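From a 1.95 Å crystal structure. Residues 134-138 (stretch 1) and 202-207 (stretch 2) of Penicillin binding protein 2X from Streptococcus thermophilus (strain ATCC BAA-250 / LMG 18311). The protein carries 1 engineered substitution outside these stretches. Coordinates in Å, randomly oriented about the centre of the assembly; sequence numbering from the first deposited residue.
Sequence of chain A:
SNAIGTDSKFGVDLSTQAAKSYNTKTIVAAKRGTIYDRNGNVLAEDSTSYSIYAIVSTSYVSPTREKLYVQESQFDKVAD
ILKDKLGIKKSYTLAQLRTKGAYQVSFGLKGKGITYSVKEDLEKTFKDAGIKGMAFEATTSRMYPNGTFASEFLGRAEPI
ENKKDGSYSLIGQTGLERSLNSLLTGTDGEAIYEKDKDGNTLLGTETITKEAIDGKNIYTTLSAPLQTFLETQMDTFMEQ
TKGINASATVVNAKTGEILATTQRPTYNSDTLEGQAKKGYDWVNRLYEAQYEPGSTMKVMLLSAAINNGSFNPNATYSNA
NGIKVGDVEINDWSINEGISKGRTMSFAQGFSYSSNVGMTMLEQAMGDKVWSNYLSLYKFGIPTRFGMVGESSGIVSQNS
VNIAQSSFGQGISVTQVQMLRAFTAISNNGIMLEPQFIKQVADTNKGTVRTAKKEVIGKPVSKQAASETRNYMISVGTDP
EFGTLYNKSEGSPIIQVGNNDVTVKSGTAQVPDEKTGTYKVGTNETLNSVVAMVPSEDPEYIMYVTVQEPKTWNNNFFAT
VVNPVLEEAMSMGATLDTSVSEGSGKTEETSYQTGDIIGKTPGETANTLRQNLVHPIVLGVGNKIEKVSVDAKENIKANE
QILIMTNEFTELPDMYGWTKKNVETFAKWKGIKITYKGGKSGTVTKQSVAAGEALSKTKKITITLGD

Stretch 1 (134-138) MAFEA
Stretch 2 202-207: LLGTET

A short, largely polar contact joins the edge of an extended strand, Met134 to Ala138, to a tight turn, Leu202 to Thr205, and the Glu206 that follows it, through one direct hydrogen bond, three bridging waters and close packing around a glycine. The strand is extended throughout, with phi/psi from -88/140 at Met134 through -147/163, -132/134 and -111/130 at Ala135, Phe136 and Glu137 to -75/138 at Ala138. The opposing segment forms a type II beta turn, with Leu203 at -80/148 and Gly204 at 82/-2; Thr205 follows at -96/-8 and Glu206 at -38/146. Inside the turn segment, Thr205 (chi1 p) donates from OG1 to Leu202 O at 2.8 Å, its CA-to-CB bond pointing away from the strand.

The register is set by Glu137 and Gly204, whose CA atoms lie 4.5 Å apart. Gly204 N donates to Glu137 OE1 at 3.0 Å, with an N-H...O angle of 141°. Glu137 starts sideways from its CA, but chi1 t, chi2 p and chi3 near 5° bring its carboxylate to the turn; its CD also lies 3.9 Å from Leu203 CD2, where the leucine (chi1 m, chi2 t) covers it with a methyl group. Gly204 CA approaches Phe136 O at 3.4 Å in a CA-H...O contact, and Gly204 O lies 3.8 Å from Ala135 CB. Glycine suits this place twice over: its phi is positive, and an ideal CB would sit 2.7 Å from Ala135 CB and 3.0 Å from Phe136 N, clashing with both. Ala135 points its small methyl toward the turn, while Phe136 (chi1 m, chi2 -89°) directs its CA-to-CB bond away.

Glu206 points toward the strand and, with chi1 m, chi2 p and chi3 83°, brings its OE1 within 2.8 Å of Glu137 OE1. This is a close approach of like charges, not a direct hydrogen bond. Water satisfies part of the local polar demand. Water 1 donates to Phe136 O at 2.8 Å and to Glu206 OE1 at 2.5 Å; water 3 accepts from Ala138 N at 2.9 Å and donates to Glu206 OE1 at 3.0 Å. Water 2 accepts from Phe136 N at 2.7 Å and makes a weak bond to Gly204 O at 3.3 Å. Strand backbone groups are thus linked to the turn segment through solvent. The contact buries 256 Å² in all, with Glu137 contributing the largest share, 85 Å²; Met134 and Thr207 remain out of reach.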

# COMPACT_ATOMS: atom_id res chain seq x y z
N MET A 134 -45.82 4.32 -9.92
CA MET A 134 -44.67 3.40 -9.90
C MET A 134 -43.42 4.25 -9.76
O MET A 134 -43.34 5.32 -10.34
CB MET A 134 -44.61 2.55 -11.18
CG MET A 134 -45.89 1.75 -11.44
SD MET A 134 -46.34 0.60 -10.12
CE MET A 134 -44.95 -0.54 -10.17
N ALA A 135 -42.46 3.79 -8.96
CA ALA A 135 -41.25 4.57 -8.73
C ALA A 135 -40.04 3.69 -8.52
O ALA A 135 -40.17 2.49 -8.25
CB ALA A 135 -41.46 5.51 -7.54
N PHE A 136 -38.86 4.28 -8.65
CA PHE A 136 -37.61 3.53 -8.51
C PHE A 136 -36.64 4.24 -7.57
O PHE A 136 -36.46 5.46 -7.67
CB PHE A 136 -36.96 3.35 -9.88
CG PHE A 136 -37.80 2.55 -10.84
CD1 PHE A 136 -37.67 1.17 -10.91
CD2 PHE A 136 -38.71 3.18 -11.69
CE1 PHE A 136 -38.43 0.43 -11.80
CE2 PHE A 136 -39.47 2.44 -12.58
CZ PHE A 136 -39.33 1.06 -12.64
N GLU A 137 -36.04 3.47 -6.65
CA GLU A 137 -35.03 4.01 -5.73
C GLU A 137 -33.69 3.39 -6.11
O GLU A 137 -33.57 2.16 -6.29
CB GLU A 137 -35.37 3.73 -4.25
CG GLU A 137 -34.44 4.36 -3.19
CD GLU A 137 -34.54 5.90 -3.04
OE1 GLU A 137 -35.40 6.53 -3.70
OE2 GLU A 137 -33.74 6.50 -2.25
N ALA A 138 -32.69 4.25 -6.25
CA ALA A 138 -31.34 3.84 -6.59
C ALA A 138 -30.64 3.22 -5.39
O ALA A 138 -30.78 3.70 -4.26
CB ALA A 138 -30.54 5.03 -7.09
N LEU A 202 -41.23 7.84 1.70
CA LEU A 202 -41.75 7.16 0.52
C LEU A 202 -40.60 7.12 -0.47
O LEU A 202 -40.10 8.17 -0.87
CB LEU A 202 -42.93 7.92 -0.10
CG LEU A 202 -44.16 8.14 0.79
CD1 LEU A 202 -45.23 8.90 0.03
CD2 LEU A 202 -44.72 6.81 1.29
N LEU A 203 -40.16 5.93 -0.85
CA LEU A 203 -39.01 5.79 -1.74
C LEU A 203 -39.34 6.04 -3.22
O LEU A 203 -40.47 5.78 -3.68
CB LEU A 203 -38.34 4.43 -1.53
CG LEU A 203 -37.79 4.20 -0.12
CD1 LEU A 203 -37.36 2.75 0.07
CD2 LEU A 203 -36.64 5.15 0.21
N GLY A 204 -38.35 6.57 -3.94
CA GLY A 204 -38.47 6.87 -5.37
C GLY A 204 -39.16 8.17 -5.74
O GLY A 204 -39.22 8.52 -6.91
N THR A 205 -39.63 8.92 -4.73
CA THR A 205 -40.37 10.17 -4.93
C THR A 205 -39.55 11.46 -4.86
O THR A 205 -40.09 12.53 -5.12
CB THR A 205 -41.46 10.30 -3.85
OG1 THR A 205 -40.85 10.26 -2.54
CG2 THR A 205 -42.47 9.19 -3.98
N GLU A 206 -38.29 11.33 -4.46
CA GLU A 206 -37.33 12.46 -4.29
C GLU A 206 -37.35 13.59 -5.27
O GLU A 206 -37.55 13.40 -6.47
CB GLU A 206 -35.85 11.99 -4.40
CG GLU A 206 -35.47 10.81 -3.58
CD GLU A 206 -35.90 9.51 -4.20
OE1 GLU A 206 -35.18 9.00 -5.08
OE2 GLU A 206 -36.96 9.00 -3.79
N THR A 207 -37.06 14.77 -4.73
CA THR A 207 -36.82 15.96 -5.50
C THR A 207 -35.47 16.41 -4.95
O THR A 207 -35.36 16.76 -3.79
CB THR A 207 -37.87 17.06 -5.25
OG1 THR A 207 -39.14 16.64 -5.73
CG2 THR A 207 -37.46 18.35 -5.96
O HOH W 1 -35.48 8.05 -7.37
O HOH W 2 -38.72 6.80 -9.70
O HOH W 3 -33.12 7.08 -6.15